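Local structure of Phi class glutathione transferase GSTF1 (Populus tremula x Populus tremuloides, 4RI6) at the interface of chains A and B. The protein catalyses the conjugation of glutathione to electrophilic compounds, probably including organic halides, as a Phi class glutathione transferase with a role in detoxification. Sequence-based numbering; all coordinates share one arbitrary frame. Chains: chain A/B, Phi class glutathione transferase GSTF1.

Contact 1: the interface of chains A and B. Residues chain A 64-67, 71, 75; chain B 94, 97-98, 100-101.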
ATOM      1  N   ILE A  64      16.964   2.592  13.567  1.00 26.67           N
ATOM      2  CA  ILE A  64      15.964   3.319  12.786  1.00 24.56           C
ATOM      3  C   ILE A  64      14.627   3.443  13.526  1.00 24.05           C
ATOM      4  O   ILE A  64      14.253   2.571  14.333  1.00 24.25           O
ATOM      5  CB  ILE A  64      15.759   2.623  11.409  1.00 23.91           C
ATOM      6  CG1 ILE A  64      15.034   3.522  10.411  1.00 23.39           C
ATOM      7  CG2 ILE A  64      15.012   1.312  11.557  1.00 23.93           C
ATOM      8  CD1 ILE A  64      15.222   3.078   8.936  1.00 23.10           C
ATOM      9  N   THR A  65      13.930   4.542  13.244  1.00 23.32           N
ATOM     10  CA  THR A  65      12.539   4.741  13.626  1.00 23.44           C
ATOM     11  C   THR A  65      11.691   4.689  12.350  1.00 22.53           C
ATOM     12  O   THR A  65      12.005   5.355  11.358  1.00 23.07           O
ATOM     13  CB  THR A  65      12.342   6.079  14.361  1.00 25.33           C
ATOM     14  OG1 THR A  65      13.066   6.056  15.598  1.00 26.19           O
ATOM     15  CG2 THR A  65      10.873   6.348  14.663  1.00 26.67           C
ATOM     16  N   LEU A  66      10.618   3.895  12.374  1.00 20.99           N
ATOM     17  CA  LEU A  66       9.780   3.669  11.195  1.00 21.04           C
ATOM     18  C   LEU A  66       8.312   3.796  11.541  1.00 19.94           C
ATOM     19  O   LEU A  66       7.915   3.464  12.651  1.00 21.71           O
ATOM     20  CB  LEU A  66      10.036   2.271  10.615  1.00 21.49           C
ATOM     21  CG  LEU A  66      11.375   2.034   9.913  1.00 21.49           C
ATOM     22  CD1 LEU A  66      11.529   0.577   9.581  1.00 21.96           C
ATOM     23  CD2 LEU A  66      11.498   2.876   8.661  1.00 20.58           C
ATOM     24  N   PHE A  67       7.507   4.266  10.592  1.00 18.84           N
ATOM     25  CA  PHE A  67       6.060   4.148  10.686  1.00 19.09           C
ATOM     26  C   PHE A  67       5.503   3.471   9.422  1.00 18.20           C
ATOM     27  O   PHE A  67       6.251   3.115   8.519  1.00 17.15           O
ATOM     28  CB  PHE A  67       5.402   5.513  10.926  1.00 20.43           C
ATOM     29  CG  PHE A  67       5.703   6.545   9.873  1.00 20.61           C
ATOM     30  CD1 PHE A  67       4.893   6.696   8.770  1.00 21.77           C
ATOM     31  CD2 PHE A  67       6.786   7.405  10.022  1.00 21.55           C
ATOM     32  CE1 PHE A  67       5.167   7.646   7.817  1.00 22.83           C
ATOM     33  CE2 PHE A  67       7.044   8.369   9.061  1.00 23.19           C
ATOM     34  CZ  PHE A  67       6.229   8.474   7.956  1.00 23.53           C
ATOM     35  N   ALA A  71       5.473  -1.164   6.039  1.00 17.19           N
ATOM     36  CA  ALA A  71       6.890  -0.801   5.929  1.00 17.22           C
ATOM     37  C   ALA A  71       7.675  -1.354   7.108  1.00 16.96           C
ATOM     38  O   ALA A  71       8.757  -1.918   6.959  1.00 18.21           O
ATOM     39  CB  ALA A  71       7.065   0.733   5.840  1.00 17.56           C
ATOM     40  N   TYR A  75      10.694  -4.248   6.908  1.00 19.78           N
ATOM     41  CA  TYR A  75      11.992  -4.047   7.545  1.00 20.83           C
ATOM     42  C   TYR A  75      12.311  -5.212   8.474  1.00 21.33           C
ATOM     43  O   TYR A  75      13.411  -5.755   8.453  1.00 21.49           O
ATOM     44  CB  TYR A  75      12.015  -2.734   8.321  1.00 21.44           C
ATOM     45  CG  TYR A  75      13.235  -2.567   9.185  1.00 22.01           C
ATOM     46  CD1 TYR A  75      14.481  -2.332   8.610  1.00 22.69           C
ATOM     47  CD2 TYR A  75      13.151  -2.645  10.571  1.00 22.66           C
ATOM     48  CE1 TYR A  75      15.587  -2.172   9.371  1.00 23.46           C
ATOM     49  CE2 TYR A  75      14.267  -2.493  11.351  1.00 23.19           C
ATOM     50  CZ  TYR A  75      15.486  -2.261  10.741  1.00 23.70           C
ATOM     51  OH  TYR A  75      16.621  -2.090  11.493  1.00 24.82           O
TER
ATOM     52  N   LEU B  94      18.558  -0.502   5.646  1.00 26.55           N
ATOM     53  CA  LEU B  94      18.093   0.692   6.328  1.00 25.83           C
ATOM     54  C   LEU B  94      17.616   1.792   5.389  1.00 24.79           C
ATOM     55  O   LEU B  94      16.589   2.425   5.641  1.00 24.91           O
ATOM     56  CB  LEU B  94      19.205   1.230   7.226  1.00 27.41           C
ATOM     57  CG  LEU B  94      19.440   0.317   8.428  1.00 27.45           C
ATOM     58  CD1 LEU B  94      20.765   0.608   9.112  1.00 28.22           C
ATOM     59  CD2 LEU B  94      18.288   0.403   9.423  1.00 26.13           C
ATOM     60  N   ALA B  97      14.217   0.768   3.869  1.00 19.82           N
ATOM     61  CA  ALA B  97      13.076   0.880   4.782  1.00 19.76           C
ATOM     62  C   ALA B  97      12.685   2.352   5.014  1.00 19.31           C
ATOM     63  O   ALA B  97      11.503   2.702   5.084  1.00 18.39           O
ATOM     64  CB  ALA B  97      13.395   0.196   6.113  1.00 20.80           C
ATOM     65  N   ASN B  98      13.683   3.219   5.111  1.00 19.96           N
ATOM     66  CA  ASN B  98      13.426   4.622   5.292  1.00 20.56           C
ATOM     67  C   ASN B  98      12.599   5.191   4.135  1.00 19.67           C
ATOM     68  O   ASN B  98      11.694   5.994   4.327  1.00 19.89           O
ATOM     69  CB  ASN B  98      14.738   5.391   5.409  1.00 21.29           C
ATOM     70  CG  ASN B  98      14.518   6.859   5.520  1.00 23.28           C
ATOM     71  OD1 ASN B  98      13.880   7.324   6.460  1.00 24.20           O
ATOM     72  ND2 ASN B  98      15.029   7.615   4.548  1.00 23.44           N
ATOM     73  N   ASP B 100      10.724   3.237   2.188  1.00 16.48           N
ATOM     74  CA  ASP B 100       9.503   2.445   2.125  1.00 16.77           C
ATOM     75  C   ASP B 100       8.364   3.008   2.988  1.00 16.09           C
ATOM     76  O   ASP B 100       7.195   2.921   2.614  1.00 15.92           O
ATOM     77  CB  ASP B 100       9.833   1.011   2.532  1.00 16.96           C
ATOM     78  CG  ASP B 100       8.798   0.000   2.076  1.00 18.29           C
ATOM     79  OD1 ASP B 100       8.296   0.080   0.946  1.00 17.30           O
ATOM     80  OD2 ASP B 100       8.511  -0.907   2.871  1.00 21.44           O
ATOM     81  N   GLN B 101       8.675   3.606   4.133  1.00 16.89           N
ATOM     82  CA  GLN B 101       7.607   4.126   4.974  1.00 17.02           C
ATOM     83  C   GLN B 101       6.876   5.263   4.246  1.00 16.31           C
ATOM     84  O   GLN B 101       5.667   5.429   4.424  1.00 16.14           O
ATOM     85  CB  GLN B 101       8.134   4.603   6.334  1.00 17.31           C
ATOM     86  CG  GLN B 101       9.021   5.811   6.259  1.00 16.92           C
ATOM     87  CD  GLN B 101       9.839   6.015   7.528  1.00 18.28           C
ATOM     88  OE1 GLN B 101       9.357   5.783   8.637  1.00 19.37           O
ATOM     89  NE2 GLN B 101      11.065   6.498   7.369  1.00 19.21           N
TER
HETATM   90  O   HOH W   1      10.313   7.457  10.533  1.00 20.22           O
HETATM   91  O   HOH W   2      10.375  -1.289   4.771  1.00 20.40           O
HETATM   92  O   HOH W   3      13.352   6.804   9.388  1.00 25.71           O
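B:Gln101 reaches from helix 93-122 of one subunit and lays its side chain over one face of A:Phe67, toward the rim, in strand 65-67 of the other, where the N-terminal domain of a glutathione transferase meets the helical domain of its partner. Directly across the interface, the backbone N of A:Phe67 gives its hydrogen to the carboxamide oxygen OE1 of B:Gln101 at 3.1 Å, in the carbonyl plane and nearly head-on, with a C=O...N angle of 154°. CG of the glutamine lies between its own backbone N and carbonyl carbon (chi1 67°), and from there the chain runs extended to the strand. At the other end of the amide, NE2 donates to the backbone O of B:Asn98, 3.1 Å away, which fixes which way round the amide sits. An alanine in place of B:Gln101 would probably leave the N-H of A:Phe67 without its mate and open a gap beside A:Leu66.

Water extends the polar net. One water joins the backbone O of A:Thr65 to OE1 of B:Gln101; a second joins the same carbonyl to NE2 of that glutamine and to OD1 of B:Asn98. A third, near the start of helix 69-79, lies 2.7 Å from OD2 of B:Asp100 and also meets the backbone O of A:Ala71.

Apolar contacts fill in around this. The methyl CD2 of A:Leu66 packs 3.7 Å from CD of B:Gln101, while its CD1 faces CB of B:Ala97. The CB methyl of A:Ala71 presses on the backbone of the facing helix, 3.5 Å from CA of B:Gln101. A:Tyr75, its CG anti to the backbone N (chi1 171°), brings CD1 to within 3.7 Å of CB of B:Ala97. Farther along the same ring, CE1 meets CD2 of B:Leu94, also at 3.7 Å. A:Ile64 and B:Leu94 run antiparallel alongside each other, CB of the isoleucine against the same methyl.

Contact 2: the interface of chains A and B. Residues chain A 97-98, 101-102, 105; chain B 65-68, 71.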
ATOM      1  N   ALA A  97       8.624 -10.927  -4.515  1.00 19.80           N
ATOM      2  CA  ALA A  97       7.744 -10.137  -5.375  1.00 19.81           C
ATOM      3  C   ALA A  97       6.392 -10.811  -5.541  1.00 18.49           C
ATOM      4  O   ALA A  97       5.338 -10.168  -5.533  1.00 18.36           O
ATOM      5  CB  ALA A  97       8.379  -9.930  -6.717  1.00 19.69           C
ATOM      6  N   ASN A  98       6.418 -12.122  -5.685  1.00 19.09           N
ATOM      7  CA  ASN A  98       5.182 -12.872  -5.820  1.00 19.51           C
ATOM      8  C   ASN A  98       4.252 -12.690  -4.629  1.00 18.26           C
ATOM      9  O   ASN A  98       3.044 -12.566  -4.798  1.00 17.94           O
ATOM     10  CB  ASN A  98       5.481 -14.363  -6.014  1.00 20.82           C
ATOM     11  CG  ASN A  98       4.231 -15.183  -6.070  1.00 22.02           C
ATOM     12  OD1 ASN A  98       3.394 -15.003  -6.947  1.00 21.99           O
ATOM     13  ND2 ASN A  98       4.086 -16.088  -5.124  1.00 23.02           N
ATOM     14  N   GLN A 101       2.859  -8.682  -4.423  1.00 17.39           N
ATOM     15  CA  GLN A 101       1.700  -8.218  -5.190  1.00 17.37           C
ATOM     16  C   GLN A 101       0.401  -8.451  -4.401  1.00 16.49           C
ATOM     17  O   GLN A 101      -0.530  -7.669  -4.524  1.00 16.40           O
ATOM     18  CB  GLN A 101       1.630  -8.891  -6.568  1.00 17.91           C
ATOM     19  CG  GLN A 101       1.318 -10.360  -6.510  1.00 17.65           C
ATOM     20  CD  GLN A 101       1.574 -11.084  -7.818  1.00 17.96           C
ATOM     21  OE1 GLN A 101       1.358 -10.542  -8.909  1.00 17.78           O
ATOM     22  NE2 GLN A 101       2.058 -12.315  -7.713  1.00 17.97           N
ATOM     23  N   TRP A 102       0.352  -9.498  -3.574  1.00 16.04           N
ATOM     24  CA  TRP A 102      -0.840  -9.787  -2.763  1.00 16.40           C
ATOM     25  C   TRP A 102      -0.830  -8.931  -1.499  1.00 16.09           C
ATOM     26  O   TRP A 102      -1.883  -8.608  -0.964  1.00 15.64           O
ATOM     27  CB  TRP A 102      -0.937 -11.290  -2.448  1.00 16.11           C
ATOM     28  CG  TRP A 102      -1.221 -12.060  -3.686  1.00 16.94           C
ATOM     29  CD1 TRP A 102      -0.327 -12.752  -4.451  1.00 18.05           C
ATOM     30  CD2 TRP A 102      -2.483 -12.170  -4.350  1.00 16.94           C
ATOM     31  NE1 TRP A 102      -0.957 -13.279  -5.541  1.00 18.20           N
ATOM     32  CE2 TRP A 102      -2.277 -12.931  -5.508  1.00 18.04           C
ATOM     33  CE3 TRP A 102      -3.767 -11.700  -4.071  1.00 17.19           C
ATOM     34  CZ2 TRP A 102      -3.298 -13.238  -6.371  1.00 19.39           C
ATOM     35  CZ3 TRP A 102      -4.770 -11.989  -4.937  1.00 19.04           C
ATOM     36  CH2 TRP A 102      -4.544 -12.761  -6.065  1.00 19.24           C
ATOM     37  N   THR A 105      -2.316  -5.907  -2.821  1.00 15.81           N
ATOM     38  CA  THR A 105      -3.748  -6.140  -2.928  1.00 14.91           C
ATOM     39  C   THR A 105      -4.435  -5.920  -1.577  1.00 15.44           C
ATOM     40  O   THR A 105      -5.514  -5.339  -1.528  1.00 15.29           O
ATOM     41  CB  THR A 105      -4.012  -7.549  -3.516  1.00 15.46           C
ATOM     42  OG1 THR A 105      -3.512  -7.553  -4.860  1.00 15.68           O
ATOM     43  CG2 THR A 105      -5.492  -7.889  -3.546  1.00 15.85           C
TER
ATOM     44  N   THR B  65       4.989 -13.008 -13.809  1.00 24.70           N
ATOM     45  CA  THR B  65       3.904 -12.112 -14.118  1.00 23.82           C
ATOM     46  C   THR B  65       3.475 -11.472 -12.813  1.00 22.33           C
ATOM     47  O   THR B  65       3.210 -12.187 -11.845  1.00 22.03           O
ATOM     48  CB  THR B  65       2.716 -12.853 -14.745  1.00 24.90           C
ATOM     49  OG1 THR B  65       3.144 -13.483 -15.960  1.00 27.36           O
ATOM     50  CG2 THR B  65       1.550 -11.896 -15.031  1.00 25.38           C
ATOM     51  N   LEU B  66       3.407 -10.140 -12.790  1.00 20.09           N
ATOM     52  CA  LEU B  66       3.064  -9.407 -11.576  1.00 18.51           C
ATOM     53  C   LEU B  66       1.958  -8.406 -11.814  1.00 17.42           C
ATOM     54  O   LEU B  66       1.826  -7.863 -12.913  1.00 19.14           O
ATOM     55  CB  LEU B  66       4.287  -8.676 -11.024  1.00 19.74           C
ATOM     56  CG  LEU B  66       5.419  -9.521 -10.444  1.00 20.19           C
ATOM     57  CD1 LEU B  66       6.664  -8.658 -10.310  1.00 21.00           C
ATOM     58  CD2 LEU B  66       5.018 -10.111  -9.100  1.00 20.31           C
ATOM     59  N   PHE B  67       1.190  -8.117 -10.767  1.00 16.04           N
ATOM     60  CA  PHE B  67       0.293  -6.969 -10.794  1.00 16.61           C
ATOM     61  C   PHE B  67       0.503  -6.129  -9.531  1.00 15.83           C
ATOM     62  O   PHE B  67       1.318  -6.472  -8.694  1.00 16.38           O
ATOM     63  CB  PHE B  67      -1.174  -7.400 -10.964  1.00 17.58           C
ATOM     64  CG  PHE B  67      -1.689  -8.298  -9.901  1.00 18.71           C
ATOM     65  CD1 PHE B  67      -2.324  -7.792  -8.790  1.00 21.11           C
ATOM     66  CD2 PHE B  67      -1.606  -9.674 -10.045  1.00 20.62           C
ATOM     67  CE1 PHE B  67      -2.829  -8.633  -7.829  1.00 22.86           C
ATOM     68  CE2 PHE B  67      -2.111 -10.511  -9.071  1.00 21.72           C
ATOM     69  CZ  PHE B  67      -2.705  -9.980  -7.969  1.00 23.01           C
ATOM     70  N   GLU B  68      -0.224  -5.015  -9.466  1.00 15.25           N
ATOM     71  CA  GLU B  68      -0.125  -3.937  -8.476  1.00 14.73           C
ATOM     72  C   GLU B  68       1.136  -3.102  -8.714  1.00 15.08           C
ATOM     73  O   GLU B  68       2.258  -3.567  -8.551  1.00 15.27           O
ATOM     74  CB  GLU B  68      -0.195  -4.452  -7.030  1.00 14.97           C
ATOM     75  CG  GLU B  68      -1.635  -4.600  -6.511  1.00 16.21           C
ATOM     76  CD  GLU B  68      -2.373  -3.263  -6.395  1.00 18.36           C
ATOM     77  OE1 GLU B  68      -1.714  -2.224  -6.472  1.00 18.39           O
ATOM     78  OE2 GLU B  68      -3.612  -3.262  -6.236  1.00 20.22           O
ATOM     79  N   ALA B  71       4.162  -3.103  -6.254  1.00 15.57           N
ATOM     80  CA  ALA B  71       4.854  -4.381  -6.215  1.00 15.16           C
ATOM     81  C   ALA B  71       5.700  -4.576  -7.473  1.00 15.48           C
ATOM     82  O   ALA B  71       6.839  -5.009  -7.408  1.00 16.41           O
ATOM     83  CB  ALA B  71       3.843  -5.514  -6.062  1.00 15.62           C
TER
HETATM   84  O   HOH W   4      -5.120  -5.341  -6.176  1.00 18.62           O
HETATM   85  O   HOH W   5       0.541 -12.321 -10.800  1.00 22.52           O
HETATM   86  O   HOH W   6       3.017 -14.229  -9.827  1.00 27.26           O
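A:Gln101 and B:Phe67 bury the most surface here, and they meet with the ring and the amide chain crossing at about a right angle, their planes 35° apart. CG of the glutamine stands over one ring face near the rim. OE1, the amide oxygen, accepts the backbone N-H of B:Phe67 at 3.1 Å and also comes close to the ring carbon CD2. A water 2.7 Å from OE1 carries the same oxygen on to the backbone O of B:Thr65, so it has a backbone and a water partner. NE2 turns the other way, to the backbone O of A:Asn98, and a second water ties it to OD1 of that asparagine and again to the carbonyl of B:Thr65.

The ring of B:Phe67, with CG between its backbone N and carbonyl carbon (chi1 59°), rises from the strand to the facing helix. Its tip, CZ, points at one face of A:Trp102, lying 3.7 Å from the indole carbon CZ2; the two planes are 86° apart, an edge-to-face pairing. On another side of the rim, CE1 lies 3.2 Å from OG1 of A:Thr105. That hydroxyl donates to the backbone O of A:Gln101 at 3.0 Å, one helical turn back, and through a water it also reaches the carboxylate OE2 of B:Glu68, 2.6 Å from that water.

B:Leu66 adds the third share. Its methyl CD2 sits 3.8 Å from CD of A:Gln101 and near the backbone O of A:Ala97, next to the side of the amide away from the phenyl ring. B:Ala71 adds a small contact, its CB against CA of A:Gln101.

B:Glu68 lines the glutathione pocket, followed directly by B:Ser69, which binds the tripeptide. By gripping the strand that leads into this turn, the neighbouring subunit probably helps hold the glutathione site in shape while joining the two chains.

Contact 1 and contact 2 are symmetry-related, overlapping parts of a two-fold interface, their C-alpha centres about 21 Å apart. Each pairs strand 65-67 and the start of helix 69-79 of one chain with helix 93-122 of the other, the chains trading roles. Contact 1 extends toward B:Leu94 and A:Tyr75, contact 2 toward A:Trp102, A:Thr105 and B:Glu68, so together they sample more of the common surface than either alone. Because each subunit offers both its strand and its long helix, both glutathione sites are probably braced in the same way, consistent with the dimer typical of cytosolic glutathione transferases.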